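Local coordinates for ADP-ribose pyrophosphatase MutT (Rickettsia felis, PDB 4KYX), which probably hydrolyses nucleoside diphosphate-linked substrates as a magnesium-dependent Nudix pyrophosphatase, perhaps including oxidised nucleotides such as 8-oxo-dGTP, at residues A[47-50]-A[54-57]; A[62-65]-A[69-72]. All blocks are in the same frame, centred on the assembly; numbering follows the deposited sequence.

Contact 1. Residues A[47-50]-A[54-57]; sequences GHLE and TFEE
Leu49, just past the end of strand 45-48, faces Phe55, the first residue of helix 55-67, with their CA atoms 7.2 Å apart and no hydrogen bond joining the two segments. What bridges them is the side chain of Leu49. With chi1 at -177°, its CG swings away from the backbone N and extends the fork toward the helix start, where one methyl meets Thr54 and the other Phe55. Leu49 CD2 comes up to the edge of the Phe55 ring, close to the ring plane, 3.9 Å from Phe55 CE1 and 4.1 Å from Phe55 CD1, so neither ring face is used in this meeting. Leu49 CD1, the other branch, rests 3.9 Å from Thr54 O. The CB of Phe55 points away from 47-50, yet the ring comes back far enough for its CD1-CE1 side to meet the leucine. Beside this apolar contact the helix start is fixed by a capping box. Thr54, the N-cap residue, accepts Glu57 N on OG1 at 2.9 Å, and in return Thr54 N donates to Glu57 OE1 at 3.0 Å in a nearly straight bond (172°) that reaches the carboxylate from 40° above its plane. Two backbone N-H groups are thereby satisfied by side chains. The loop after strand 45-48 and this capped helix start belong to the first part of the Nudix box. In the fold, strand 45-48 is an outer strand of the five-stranded mixed sheet, bonded through Gly47 and Leu49 to Ile17 and Ile15 of the antiparallel strand 14-22. Leu49 also lies on Ile15, and Phe55 on Ile17, while Val92, Asn81 and Tyr142 of the second subunit pack against the same pair, which places the start of helix 55-67 between this sheet and the dimer partner.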
ATOM      1  N   GLY A  47      -5.580  -1.076  11.951  1.00 17.59           N
ATOM      2  CA  GLY A  47      -5.141  -2.391  12.238  1.00 18.41           C
ATOM      3  C   GLY A  47      -5.012  -3.104  10.909  1.00 19.11           C
ATOM      4  O   GLY A  47      -4.840  -2.455   9.866  1.00 18.61           O
ATOM      5  N   HIS A  48      -5.134  -4.415  10.946  1.00 19.94           N
ATOM      6  CA  HIS A  48      -4.740  -5.216   9.793  1.00 20.36           C
ATOM      7  C   HIS A  48      -5.853  -5.311   8.761  1.00 19.66           C
ATOM      8  O   HIS A  48      -7.021  -5.512   9.113  1.00 19.59           O
ATOM      9  CB  HIS A  48      -4.451  -6.618  10.265  1.00 22.39           C
ATOM     10  CG  HIS A  48      -3.158  -6.748  10.973  1.00 24.64           C
ATOM     11  ND1 HIS A  48      -3.057  -7.318  12.219  1.00 27.02           N
ATOM     12  CD2 HIS A  48      -1.896  -6.411  10.609  1.00 26.97           C
ATOM     13  CE1 HIS A  48      -1.796  -7.304  12.617  1.00 28.22           C
ATOM     14  NE2 HIS A  48      -1.069  -6.763  11.659  1.00 28.51           N
ATOM     15  N   LEU A  49      -5.504  -5.198   7.481  1.00 18.39           N
ATOM     16  CA  LEU A  49      -6.462  -5.503   6.412  1.00 18.48           C
ATOM     17  C   LEU A  49      -6.790  -7.000   6.479  1.00 19.31           C
ATOM     18  O   LEU A  49      -5.891  -7.833   6.567  1.00 19.74           O
ATOM     19  CB  LEU A  49      -5.843  -5.169   5.036  1.00 17.91           C
ATOM     20  CG  LEU A  49      -6.775  -5.372   3.832  1.00 18.21           C
ATOM     21  CD1 LEU A  49      -7.972  -4.433   3.835  1.00 18.10           C
ATOM     22  CD2 LEU A  49      -5.967  -5.144   2.587  1.00 18.17           C
ATOM     23  N   GLU A  50      -8.065  -7.347   6.474  1.00 20.53           N
ATOM     24  CA  GLU A  50      -8.441  -8.741   6.504  1.00 22.64           C
ATOM     25  C   GLU A  50      -8.703  -9.234   5.094  1.00 22.26           C
ATOM     26  O   GLU A  50      -9.029  -8.462   4.178  1.00 21.23           O
ATOM     27  CB  GLU A  50      -9.677  -8.990   7.367  1.00 24.95           C
ATOM     28  CG  GLU A  50      -9.433  -8.778   8.848  1.00 27.01           C
ATOM     29  CD  GLU A  50     -10.682  -8.974   9.705  1.00 30.46           C
ATOM     30  OE1 GLU A  50     -11.715  -9.437   9.187  1.00 34.48           O
ATOM     31  OE2 GLU A  50     -10.617  -8.613  10.914  1.00 35.49           O
ATOM     32  N   THR A  54     -12.090  -4.453   1.146  1.00 18.64           N
ATOM     33  CA  THR A  54     -11.613  -3.239   0.572  1.00 17.99           C
ATOM     34  C   THR A  54     -10.994  -2.373   1.665  1.00 17.11           C
ATOM     35  O   THR A  54     -11.265  -2.560   2.862  1.00 16.60           O
ATOM     36  CB  THR A  54     -12.759  -2.460  -0.137  1.00 18.67           C
ATOM     37  OG1 THR A  54     -13.563  -1.847   0.836  1.00 18.42           O
ATOM     38  CG2 THR A  54     -13.599  -3.407  -1.076  1.00 19.72           C
ATOM     39  N   PHE A  55     -10.150  -1.443   1.245  1.00 16.83           N
ATOM     40  CA  PHE A  55      -9.483  -0.540   2.192  1.00 16.27           C
ATOM     41  C   PHE A  55     -10.558   0.246   2.903  1.00 16.36           C
ATOM     42  O   PHE A  55     -10.410   0.457   4.082  1.00 15.93           O
ATOM     43  CB  PHE A  55      -8.553   0.457   1.538  1.00 16.31           C
ATOM     44  CG  PHE A  55      -7.404  -0.172   0.741  1.00 16.61           C
ATOM     45  CD1 PHE A  55      -6.914  -1.432   1.051  1.00 16.80           C
ATOM     46  CD2 PHE A  55      -6.853   0.514  -0.338  1.00 17.05           C
ATOM     47  CE1 PHE A  55      -5.894  -1.991   0.289  1.00 17.33           C
ATOM     48  CE2 PHE A  55      -5.824  -0.025  -1.078  1.00 17.45           C
ATOM     49  CZ  PHE A  55      -5.347  -1.269  -0.767  1.00 17.56           C
ATOM     50  N   GLU A  56     -11.636   0.600   2.201  1.00 16.91           N
ATOM     51  CA  GLU A  56     -12.666   1.454   2.767  1.00 17.38           C
ATOM     52  C   GLU A  56     -13.512   0.667   3.762  1.00 17.63           C
ATOM     53  O   GLU A  56     -13.831   1.213   4.825  1.00 17.31           O
ATOM     54  CB  GLU A  56     -13.551   2.082   1.690  1.00 18.35           C
ATOM     55  CG  GLU A  56     -12.797   3.075   0.792  1.00 18.53           C
ATOM     56  CD  GLU A  56     -12.058   2.371  -0.367  1.00 18.96           C
ATOM     57  OE1 GLU A  56     -12.195   1.126  -0.635  1.00 19.31           O
ATOM     58  OE2 GLU A  56     -11.285   3.092  -1.032  1.00 19.53           O
ATOM     59  N   GLU A  57     -13.820  -0.592   3.459  1.00 18.30           N
ATOM     60  CA  GLU A  57     -14.560  -1.472   4.397  1.00 19.33           C
ATOM     61  C   GLU A  57     -13.758  -1.648   5.702  1.00 18.13           C
ATOM     62  O   GLU A  57     -14.286  -1.604   6.802  1.00 18.10           O
ATOM     63  CB  GLU A  57     -14.815  -2.860   3.795  1.00 20.92           C
ATOM     64  CG  GLU A  57     -15.925  -2.906   2.796  1.00 23.29           C
ATOM     65  CD  GLU A  57     -15.949  -4.165   1.915  1.00 25.16           C
ATOM     66  OE1 GLU A  57     -14.956  -4.958   1.863  1.00 24.15           O
ATOM     67  OE2 GLU A  57     -17.011  -4.338   1.255  1.00 28.03           O
TER

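Contact 2. Residues A[62-65]-A[69-72]; sequences EVLE and LIIE
Val63 and Leu69 meet obliquely where helix 55-67 gives way to the loop before strand 75-84. A chi1 of 169° places Val63 CG1 opposite its own backbone N and onto Leu69, 3.9 Å from Leu69 CB and 3.5 Å from Leu69 O. Against Ile71 the same side chain stands at about a right angle. Its two methyls divide the isoleucine between them: Val63 CG1 lies 4.0 Å from Ile71 CG2, and Val63 CG2 lies 4.1 Å from Ile71 CD1. Leu64 and Ile70, more exposed, run side by side in the same direction, with Leu64 CD1 4.0 Å from Ile70 CG1. Leu69 O touches both Val63 CG1 and Leu64 CD1 and takes a CA-H...O contact from Leu64 CA at 3.4 Å. Thr67 OG1 is hydrogen-bonded to Val63 O and Leu69 N, and Ile70 N to Asn102 OD1. Val63 continues the buried side onto Ile19 and Ile21 of strand 14-22. Residues 62-65 and Leu69 fall in the C-terminal part of the Nudix box, and the loop runs on beyond it; in this loop-helix-loop motif the apolar Val63 and Leu69 anchor the helix and its following loop to the core.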
ATOM      1  N   GLU A  62     -12.777  -1.002  11.383  1.00 18.31           N
ATOM      2  CA  GLU A  62     -11.752  -0.803  12.429  1.00 18.91           C
ATOM      3  C   GLU A  62     -12.089   0.374  13.325  1.00 17.71           C
ATOM      4  O   GLU A  62     -12.019   0.270  14.578  1.00 17.65           O
ATOM      5  CB  GLU A  62     -10.397  -0.655  11.781  1.00 20.06           C
ATOM      6  CG  GLU A  62      -9.933  -2.011  11.281  1.00 22.56           C
ATOM      7  CD  GLU A  62      -8.532  -2.027  10.770  1.00 25.58           C
ATOM      8  OE1 GLU A  62      -7.938  -0.959  10.404  1.00 27.56           O
ATOM      9  OE2 GLU A  62      -8.050  -3.177  10.610  1.00 29.73           O
ATOM     10  N   VAL A  63     -12.497   1.485  12.709  1.00 17.08           N
ATOM     11  CA  VAL A  63     -12.904   2.677  13.474  1.00 17.23           C
ATOM     12  C   VAL A  63     -14.074   2.345  14.422  1.00 17.95           C
ATOM     13  O   VAL A  63     -14.072   2.716  15.621  1.00 17.76           O
ATOM     14  CB  VAL A  63     -13.197   3.883  12.547  1.00 17.29           C
ATOM     15  CG1 VAL A  63     -13.885   5.036  13.301  1.00 17.69           C
ATOM     16  CG2 VAL A  63     -11.912   4.338  11.871  1.00 16.71           C
ATOM     17  N   LEU A  64     -15.086   1.646  13.898  1.00 18.76           N
ATOM     18  CA  LEU A  64     -16.222   1.288  14.738  1.00 19.90           C
ATOM     19  C   LEU A  64     -15.807   0.377  15.894  1.00 20.28           C
ATOM     20  O   LEU A  64     -16.254   0.574  17.061  1.00 20.36           O
ATOM     21  CB  LEU A  64     -17.358   0.621  13.905  1.00 20.84           C
ATOM     22  CG  LEU A  64     -18.733   0.410  14.520  1.00 22.28           C
ATOM     23  CD1 LEU A  64     -19.296   1.717  15.013  1.00 22.56           C
ATOM     24  CD2 LEU A  64     -19.625  -0.256  13.433  1.00 22.98           C
ATOM     25  N   GLU A  65     -15.070  -0.676  15.575  1.00 20.78           N
ATOM     26  CA  GLU A  65     -14.591  -1.640  16.581  1.00 22.22           C
ATOM     27  C   GLU A  65     -13.774  -0.974  17.694  1.00 20.83           C
ATOM     28  O   GLU A  65     -13.817  -1.405  18.830  1.00 20.71           O
ATOM     29  CB  GLU A  65     -13.705  -2.731  15.954  1.00 23.75           C
ATOM     30  CG  GLU A  65     -14.489  -3.812  15.255  1.00 27.50           C
ATOM     31  CD  GLU A  65     -13.597  -4.789  14.520  1.00 29.77           C
ATOM     32  OE1 GLU A  65     -12.341  -4.727  14.682  1.00 34.69           O
ATOM     33  OE2 GLU A  65     -14.150  -5.615  13.769  1.00 34.44           O
ATOM     34  N   LEU A  69     -17.135   4.943  16.775  1.00 19.35           N
ATOM     35  CA  LEU A  69     -17.440   6.023  15.876  1.00 19.19           C
ATOM     36  C   LEU A  69     -17.774   5.464  14.504  1.00 19.26           C
ATOM     37  O   LEU A  69     -17.209   4.458  14.071  1.00 18.66           O
ATOM     38  CB  LEU A  69     -16.267   6.985  15.725  1.00 18.33           C
ATOM     39  CG  LEU A  69     -15.855   7.727  16.983  1.00 18.24           C
ATOM     40  CD1 LEU A  69     -14.567   8.520  16.861  1.00 17.63           C
ATOM     41  CD2 LEU A  69     -17.018   8.612  17.406  1.00 19.16           C
ATOM     42  N   ILE A  70     -18.703   6.145  13.848  1.00 20.02           N
ATOM     43  CA  ILE A  70     -19.145   5.793  12.509  1.00 20.56           C
ATOM     44  C   ILE A  70     -18.552   6.818  11.576  1.00 20.70           C
ATOM     45  O   ILE A  70     -18.860   8.025  11.675  1.00 21.09           O
ATOM     46  CB  ILE A  70     -20.716   5.807  12.424  1.00 21.90           C
ATOM     47  CG1 ILE A  70     -21.277   4.667  13.244  1.00 22.15           C
ATOM     48  CG2 ILE A  70     -21.114   5.710  10.978  1.00 22.52           C
ATOM     49  CD1 ILE A  70     -22.815   4.662  13.344  1.00 23.61           C
ATOM     50  N   ILE A  71     -17.698   6.352  10.655  1.00 20.58           N
ATOM     51  CA  ILE A  71     -17.159   7.246   9.645  1.00 21.13           C
ATOM     52  C   ILE A  71     -17.787   6.946   8.347  1.00 22.34           C
ATOM     53  O   ILE A  71     -18.276   5.807   8.128  1.00 23.09           O
ATOM     54  CB  ILE A  71     -15.614   7.178   9.494  1.00 19.75           C
ATOM     55  CG1 ILE A  71     -15.158   5.744   9.303  1.00 19.30           C
ATOM     56  CG2 ILE A  71     -14.921   7.840  10.692  1.00 19.69           C
ATOM     57  CD1 ILE A  71     -13.871   5.651   8.535  1.00 18.59           C
ATOM     58  N   GLU A  72     -17.810   7.966   7.486  1.00 24.19           N
ATOM     59  CA  GLU A  72     -18.323   7.807   6.144  1.00 25.83           C
ATOM     60  C   GLU A  72     -17.269   8.171   5.085  1.00 25.32           C
ATOM     61  O   GLU A  72     -16.406   9.015   5.336  1.00 24.59           O
ATOM     62  CB  GLU A  72     -19.604   8.638   5.933  1.00 28.99           C
ATOM     63  CG  GLU A  72     -19.384  10.139   6.023  1.00 30.77           C
ATOM     64  CD  GLU A  72     -20.603  11.002   5.680  1.00 34.24           C
ATOM     65  OE1 GLU A  72     -21.803  10.504   5.600  1.00 34.98           O
ATOM     66  OE2 GLU A  72     -20.340  12.231   5.534  1.00 34.68           O
TER

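Contacts 1 and 2 lie at the two ends of helix 55-67, their centres about 12 Å apart, and follow in series along the chain: 47-50 with 54-57 closes before 62-65 with 69-72 opens. Both belong to the NUDIX domain and both pack against strand 14-22 of the mixed sheet. They also touch directly, as Glu62 OE1 comes within 2.8 Å of Gly47 N, where the helix passes beside the end of strand 45-48. Together they span the loop-helix-loop of the Nudix box, with its start at the dimer partner and its far end within its own subunit. In Nudix enzymes this motif generally presents the acidic side chains that hold magnesium.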